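PDB 1TW9: glutathione S-transferase 2 from Heligmosomoides polygyrus, which probably conjugates glutathione to electrophilic compounds, yielding an S-substituted glutathione, as a sigma-class glutathione transferase. Local coordinates for residues I67-A72 with I153-L158; G76-G79 with E84-L87; L159-V164 with R187-P192. All coordinates share one frame; numbering follows the deposited sequence.

Contact 1: residues I67-A72 with I153-L158; sequences ICRYLA and ISWVDL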
# COMPACT_ATOMS: atom_id res chain seq x y z
N ILE A 67 -5.08 2.90 -6.66
CA ILE A 67 -6.30 3.02 -7.42
C ILE A 67 -7.54 2.78 -6.54
O ILE A 67 -8.46 3.61 -6.50
CB ILE A 67 -6.26 2.10 -8.64
CG1 ILE A 67 -5.23 2.58 -9.68
CG2 ILE A 67 -7.63 2.05 -9.24
CD1 ILE A 67 -5.04 1.55 -10.75
N CYS A 68 -7.56 1.67 -5.82
CA CYS A 68 -8.72 1.28 -4.99
C CYS A 68 -8.93 2.32 -3.91
O CYS A 68 -10.01 2.72 -3.68
CB CYS A 68 -8.47 -0.07 -4.35
SG CYS A 68 -8.65 -1.31 -5.61
N ARG A 69 -7.85 2.71 -3.22
CA ARG A 69 -7.96 3.69 -2.11
C ARG A 69 -8.45 5.01 -2.64
O ARG A 69 -9.35 5.60 -2.09
CB ARG A 69 -6.66 3.84 -1.42
CG ARG A 69 -6.66 4.77 -0.25
CD ARG A 69 -5.32 5.02 0.41
NE ARG A 69 -4.65 3.80 0.76
CZ ARG A 69 -3.76 3.14 0.02
NH1 ARG A 69 -3.24 3.66 -1.10
NH2 ARG A 69 -3.29 1.98 0.49
N TYR A 70 -7.94 5.43 -3.77
CA TYR A 70 -8.40 6.66 -4.41
C TYR A 70 -9.92 6.65 -4.72
O TYR A 70 -10.65 7.56 -4.37
CB TYR A 70 -7.59 6.93 -5.69
CG TYR A 70 -8.18 8.04 -6.53
CD1 TYR A 70 -7.96 9.39 -6.18
CD2 TYR A 70 -8.96 7.80 -7.65
CE1 TYR A 70 -8.53 10.37 -6.82
CE2 TYR A 70 -9.48 8.81 -8.30
CZ TYR A 70 -9.23 10.09 -7.95
OH TYR A 70 -9.88 11.08 -8.72
N LEU A 71 -10.35 5.61 -5.43
CA LEU A 71 -11.74 5.40 -5.77
C LEU A 71 -12.56 5.29 -4.54
O LEU A 71 -13.59 5.93 -4.41
CB LEU A 71 -11.89 4.17 -6.62
CG LEU A 71 -11.34 4.29 -8.02
CD1 LEU A 71 -11.44 2.94 -8.73
CD2 LEU A 71 -11.95 5.48 -8.84
N ALA A 72 -12.06 4.56 -3.55
CA ALA A 72 -12.81 4.40 -2.28
C ALA A 72 -13.01 5.68 -1.48
O ALA A 72 -14.08 5.97 -1.04
CB ALA A 72 -12.18 3.35 -1.41
N ILE A 153 -19.23 -0.52 4.88
CA ILE A 153 -18.41 -1.30 3.98
C ILE A 153 -17.26 -0.45 3.50
O ILE A 153 -17.42 0.79 3.26
CB ILE A 153 -19.28 -1.78 2.80
CG1 ILE A 153 -18.56 -2.78 1.90
CG2 ILE A 153 -19.78 -0.64 1.96
CD1 ILE A 153 -19.43 -3.61 0.93
N SER A 154 -16.09 -1.08 3.33
CA SER A 154 -14.93 -0.35 2.80
C SER A 154 -14.30 -1.20 1.70
O SER A 154 -14.58 -2.42 1.59
CB SER A 154 -13.90 -0.06 3.85
OG SER A 154 -13.32 -1.26 4.35
N TRP A 155 -13.34 -0.60 1.04
CA TRP A 155 -12.66 -1.33 -0.11
C TRP A 155 -11.89 -2.54 0.38
O TRP A 155 -11.76 -3.55 -0.39
CB TRP A 155 -11.75 -0.40 -0.88
CG TRP A 155 -10.61 0.20 -0.14
CD1 TRP A 155 -10.61 1.31 0.69
CD2 TRP A 155 -9.23 -0.18 -0.27
NE1 TRP A 155 -9.32 1.60 1.09
CE2 TRP A 155 -8.46 0.67 0.56
CE3 TRP A 155 -8.58 -1.24 -0.90
CZ2 TRP A 155 -7.08 0.55 0.70
CZ3 TRP A 155 -7.21 -1.33 -0.77
CH2 TRP A 155 -6.48 -0.45 0.01
N VAL A 156 -11.41 -2.54 1.61
CA VAL A 156 -10.68 -3.75 2.12
C VAL A 156 -11.69 -4.88 2.39
O VAL A 156 -11.37 -6.05 2.21
CB VAL A 156 -9.75 -3.53 3.33
CG1 VAL A 156 -10.57 -3.31 4.65
CG2 VAL A 156 -8.78 -4.70 3.45
N ASP A 157 -12.92 -4.58 2.79
CA ASP A 157 -13.96 -5.63 2.84
C ASP A 157 -14.13 -6.31 1.46
O ASP A 157 -14.19 -7.54 1.37
CB ASP A 157 -15.30 -5.06 3.23
CG ASP A 157 -15.37 -4.60 4.63
OD1 ASP A 157 -15.04 -5.39 5.59
OD2 ASP A 157 -15.82 -3.41 4.83
N LEU A 158 -14.22 -5.51 0.41
CA LEU A 158 -14.27 -5.99 -0.96
C LEU A 158 -13.07 -6.83 -1.35
O LEU A 158 -13.26 -7.89 -2.00
CB LEU A 158 -14.45 -4.86 -2.04
CG LEU A 158 -15.62 -3.95 -1.88
CD1 LEU A 158 -15.54 -2.82 -2.81
CD2 LEU A 158 -16.86 -4.69 -2.02
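The W155 indole presents one face to the helix of 67-72: R69 CA sits over its five-membered ring, a CH-pi contact 4.2 Å from the centroid and 21° off the normal, and C68 O lies over the same face. C68 CB packs against the six-membered ring at CE3 (3.6 Å), and A72 CB approaches CD1 obliquely at a tight 3.3 Å. The R69 side chain passes along the benzo end, its CB 3.9 Å from CZ2; the guanidinium beyond is turned almost perpendicular to the indole, the two planes 88° apart. It is held by salt bridges from NE to D89 of the same chain and from NH1 to D89 of the second subunit, which tie this spot to the dimer interface. The ring juts from the first turn of helix 155-170, whose start carries one half of an N-terminal capping box, S154 N donating to D157 OD2 (2.8 Å), and the hydrophobic staple I153 CD1 to L158 CD2 (4.1 Å), both familiar at this helix in the glutathione transferase fold. With CG between backbone N and carbonyl carbon (chi1 62°), the indole is swung across toward helix 64-75, while also touching I88, D89 and A92 of helix 82-101. A serine here would probably leave C68, R69 CA and A72 without their covering surface, opening a gap between the thioredoxin-like and helical domains.

Contact 2: residues G76-G79 with E84-L87; sequences GFAG and ESAL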
# COMPACT_ATOMS: atom_id res chain seq x y z
N GLY A 76 -16.66 7.18 -0.81
CA GLY A 76 -17.10 7.06 0.59
C GLY A 76 -16.91 5.67 1.21
O GLY A 76 -17.65 5.32 2.12
N PHE A 77 -15.96 4.88 0.69
CA PHE A 77 -15.80 3.51 1.10
C PHE A 77 -14.40 3.33 1.70
O PHE A 77 -13.77 2.26 1.54
CB PHE A 77 -16.01 2.53 -0.04
CG PHE A 77 -17.39 2.73 -0.74
CD1 PHE A 77 -17.50 3.07 -2.04
CD2 PHE A 77 -18.51 2.57 0.01
CE1 PHE A 77 -18.83 3.28 -2.56
CE2 PHE A 77 -19.75 2.73 -0.54
CZ PHE A 77 -19.85 3.14 -1.78
N ALA A 78 -13.88 4.39 2.28
CA ALA A 78 -12.52 4.31 2.94
C ALA A 78 -12.56 4.76 4.40
O ALA A 78 -11.59 5.28 4.89
CB ALA A 78 -11.56 5.08 2.20
N GLY A 79 -13.62 4.43 5.10
CA GLY A 79 -13.73 4.72 6.49
C GLY A 79 -14.26 6.10 6.77
O GLY A 79 -14.34 6.95 5.87
N GLU A 84 -9.70 5.42 10.84
CA GLU A 84 -10.35 4.29 10.19
C GLU A 84 -9.71 4.00 8.85
O GLU A 84 -9.50 2.82 8.47
CB GLU A 84 -11.86 4.46 10.04
CG GLU A 84 -12.65 4.37 11.32
CD GLU A 84 -14.13 4.21 11.13
OE1 GLU A 84 -14.61 4.25 9.98
OE2 GLU A 84 -14.86 4.03 12.16
N SER A 85 -9.42 5.05 8.08
CA SER A 85 -8.90 4.84 6.79
C SER A 85 -7.50 4.20 6.85
O SER A 85 -7.19 3.26 6.05
CB SER A 85 -8.81 6.17 6.02
OG SER A 85 -8.41 6.02 4.69
N ALA A 86 -6.77 4.55 7.88
CA ALA A 86 -5.43 3.98 8.12
C ALA A 86 -5.57 2.50 8.54
O ALA A 86 -4.77 1.67 8.12
CB ALA A 86 -4.71 4.75 9.16
N LEU A 87 -6.54 2.15 9.38
CA LEU A 87 -6.77 0.72 9.72
C LEU A 87 -7.10 -0.09 8.51
O LEU A 87 -6.62 -1.22 8.36
CB LEU A 87 -7.88 0.64 10.75
CG LEU A 87 -7.47 1.13 12.15
CD1 LEU A 87 -8.71 1.13 13.06
CD2 LEU A 87 -6.34 0.34 12.84
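E84 OE1 accepts a hydrogen bond from the backbone N of A80 and rests 3.6 Å from G79 CA, so the carboxylate lies against the end of the chain that leads into its own helix. This is the linker of the glutathione transferase fold, where the chain leaves helix 64-75 of the thioredoxin-like domain and enters helix 82-101 of the helical one. T81, immediately before that helix, accepts E84 N on its OG1, as a capping residue does, so both the backbone and the side chain of E84 are tied to the turn. With CG anti to the carbonyl carbon (chi1 -71°) and extended beyond it, the E84 chain runs alongside G79, whose CA is 4.0 Å from E84 CB. A side chain at G79 could hardly be accommodated: it would collide with E84 CB and crowd S85 N, and the positive phi of 86° would press it against the preceding carbonyl. Deeper in, S85 OG is bonded to K73 NZ, which links the new helix back to the old one. A78, packed on A72 and K73, brings its CB to 4.1 Å from S85 OG. Its carbonyl O abuts the same serine, only 3.1 Å from S85 CB.

Contact 3: residues L159-V164 with R187-P192; sequences LVAEHV and RIQQTP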
# COMPACT_ATOMS: atom_id res chain seq x y z
N LEU A 159 -11.87 -6.40 -1.01
CA LEU A 159 -10.66 -7.09 -1.40
C LEU A 159 -10.61 -8.48 -0.68
O LEU A 159 -10.31 -9.50 -1.32
CB LEU A 159 -9.52 -6.20 -0.98
CG LEU A 159 -8.12 -6.64 -1.28
CD1 LEU A 159 -7.92 -6.70 -2.79
CD2 LEU A 159 -7.12 -5.74 -0.66
N VAL A 160 -10.86 -8.46 0.62
CA VAL A 160 -10.83 -9.70 1.42
C VAL A 160 -11.89 -10.68 0.98
O VAL A 160 -11.53 -11.88 0.70
CB VAL A 160 -10.82 -9.42 2.92
CG1 VAL A 160 -10.90 -10.75 3.74
CG2 VAL A 160 -9.47 -8.69 3.30
N ALA A 161 -13.14 -10.22 0.82
CA ALA A 161 -14.27 -11.09 0.53
C ALA A 161 -14.04 -11.74 -0.84
O ALA A 161 -14.31 -12.90 -1.04
CB ALA A 161 -15.59 -10.33 0.53
N GLU A 162 -13.50 -10.98 -1.78
CA GLU A 162 -13.29 -11.56 -3.11
C GLU A 162 -12.24 -12.64 -3.11
O GLU A 162 -12.39 -13.69 -3.73
CB GLU A 162 -12.94 -10.44 -4.11
CG GLU A 162 -12.58 -10.93 -5.52
CD GLU A 162 -13.78 -11.45 -6.35
OE1 GLU A 162 -13.51 -12.23 -7.29
OE2 GLU A 162 -14.99 -11.17 -6.06
N HIS A 163 -11.17 -12.44 -2.33
CA HIS A 163 -10.12 -13.40 -2.23
C HIS A 163 -10.66 -14.67 -1.57
O HIS A 163 -10.43 -15.77 -2.05
CB HIS A 163 -8.94 -12.86 -1.42
CG HIS A 163 -7.83 -13.86 -1.27
ND1 HIS A 163 -7.09 -14.33 -2.34
CD2 HIS A 163 -7.42 -14.57 -0.19
CE1 HIS A 163 -6.24 -15.24 -1.91
NE2 HIS A 163 -6.42 -15.41 -0.61
N VAL A 164 -11.39 -14.51 -0.50
CA VAL A 164 -11.95 -15.62 0.25
C VAL A 164 -12.92 -16.44 -0.62
O VAL A 164 -12.88 -17.67 -0.57
CB VAL A 164 -12.56 -15.10 1.60
CG1 VAL A 164 -13.33 -16.21 2.32
CG2 VAL A 164 -11.45 -14.55 2.47
N ARG A 187 -21.73 -11.74 3.34
CA ARG A 187 -22.35 -10.43 3.51
C ARG A 187 -21.88 -9.48 2.43
O ARG A 187 -22.66 -8.76 1.85
CB ARG A 187 -21.90 -9.90 4.85
CG ARG A 187 -22.28 -8.54 5.25
CD ARG A 187 -21.61 -8.19 6.59
NE ARG A 187 -22.06 -9.10 7.70
CZ ARG A 187 -21.30 -9.92 8.45
NH1 ARG A 187 -19.94 -10.07 8.37
NH2 ARG A 187 -21.95 -10.60 9.36
N ILE A 188 -20.59 -9.47 2.19
CA ILE A 188 -20.02 -8.53 1.23
C ILE A 188 -20.48 -8.87 -0.18
O ILE A 188 -20.86 -8.03 -0.95
CB ILE A 188 -18.50 -8.47 1.33
CG1 ILE A 188 -18.08 -8.00 2.71
CG2 ILE A 188 -17.92 -7.51 0.27
CD1 ILE A 188 -18.71 -6.69 3.16
N GLN A 189 -20.39 -10.13 -0.51
CA GLN A 189 -20.67 -10.55 -1.88
C GLN A 189 -22.13 -10.61 -2.21
O GLN A 189 -22.46 -10.69 -3.41
CB GLN A 189 -19.94 -11.84 -2.23
CG GLN A 189 -18.39 -11.68 -2.08
CD GLN A 189 -17.61 -12.02 -3.29
OE1 GLN A 189 -16.78 -11.22 -3.85
NE2 GLN A 189 -17.85 -13.20 -3.75
N GLN A 190 -23.02 -10.60 -1.20
CA GLN A 190 -24.44 -10.46 -1.43
C GLN A 190 -24.92 -9.00 -1.37
O GLN A 190 -26.11 -8.72 -1.63
CB GLN A 190 -25.21 -11.30 -0.40
CG GLN A 190 -25.00 -12.84 -0.59
CD GLN A 190 -25.25 -13.33 -2.05
OE1 GLN A 190 -24.34 -13.86 -2.69
NE2 GLN A 190 -26.43 -13.14 -2.56
N THR A 191 -24.03 -8.05 -1.07
CA THR A 191 -24.39 -6.62 -1.12
C THR A 191 -24.97 -6.36 -2.51
O THR A 191 -24.31 -6.76 -3.48
CB THR A 191 -23.14 -5.77 -0.88
OG1 THR A 191 -22.58 -6.11 0.41
CG2 THR A 191 -23.47 -4.38 -0.77
N PRO A 192 -26.20 -5.84 -2.67
CA PRO A 192 -26.85 -5.87 -4.00
C PRO A 192 -25.98 -5.45 -5.21
O PRO A 192 -25.95 -6.15 -6.21
CB PRO A 192 -28.08 -4.99 -3.81
CG PRO A 192 -28.45 -5.22 -2.39
CD PRO A 192 -27.16 -5.45 -1.62
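A161 CB meets I188 at the branch point, 3.5 Å from I188 CB and 3.7 Å from I188 CG2, and the small alanine lets the two backbones come within 6.3 Å, CA to CA. Alongside, A161 CB also touches Q189 CG at 4.1 Å. One helical position on, E162 bends about its CB-CG bond (chi2 72°), which brings its carboxylate to the Q189 amide. The two flat groups are turned 53° apart and their side chains cross at about a right angle; E162 OE2 lies 2.8 Å from the atom modelled as Q189 OE1, but the amide is probably turned over, and this may then be a hydrogen bond. The carboxylate has firmer partners: OE2 receives Q20 NE2 of helix 16-24, and OE1 forms a salt bridge with R201, fixing it from the thioredoxin-like domain and from the C-terminal end. At the close of helix 179-189 the T191 OG1 hydroxyl lies close to both R187 O and I188 O, at the turn that leads into helix 192-200. I188 packs further on F147, and Q189 on A165 and I198. Helix 155-170 thus runs between helix 179-189 here and helix 82-101, which it meets through L159 and H163.

Helix 155-170 is common to contacts 1 and 3: its first turn faces helix 64-75, its next turns face helix 179-189, and the centres of the two contacts lie about 12 Å apart. Across this step I188 of contact 3 packs on I153, D157 and L158 of contact 1. Contact 2 lies within the chain loop that contact 1 closes, the two centres about 8 Å apart, and F77 joins the two through probable backbone hydrogen bonds, F77 N to A72 O and W155 N to F77 O. Contact 3 follows later in the sequence, its centre about 17 Å from that of contact 2, without touching it. Together they run from the interdomain linker, near the second subunit, into the helical domain.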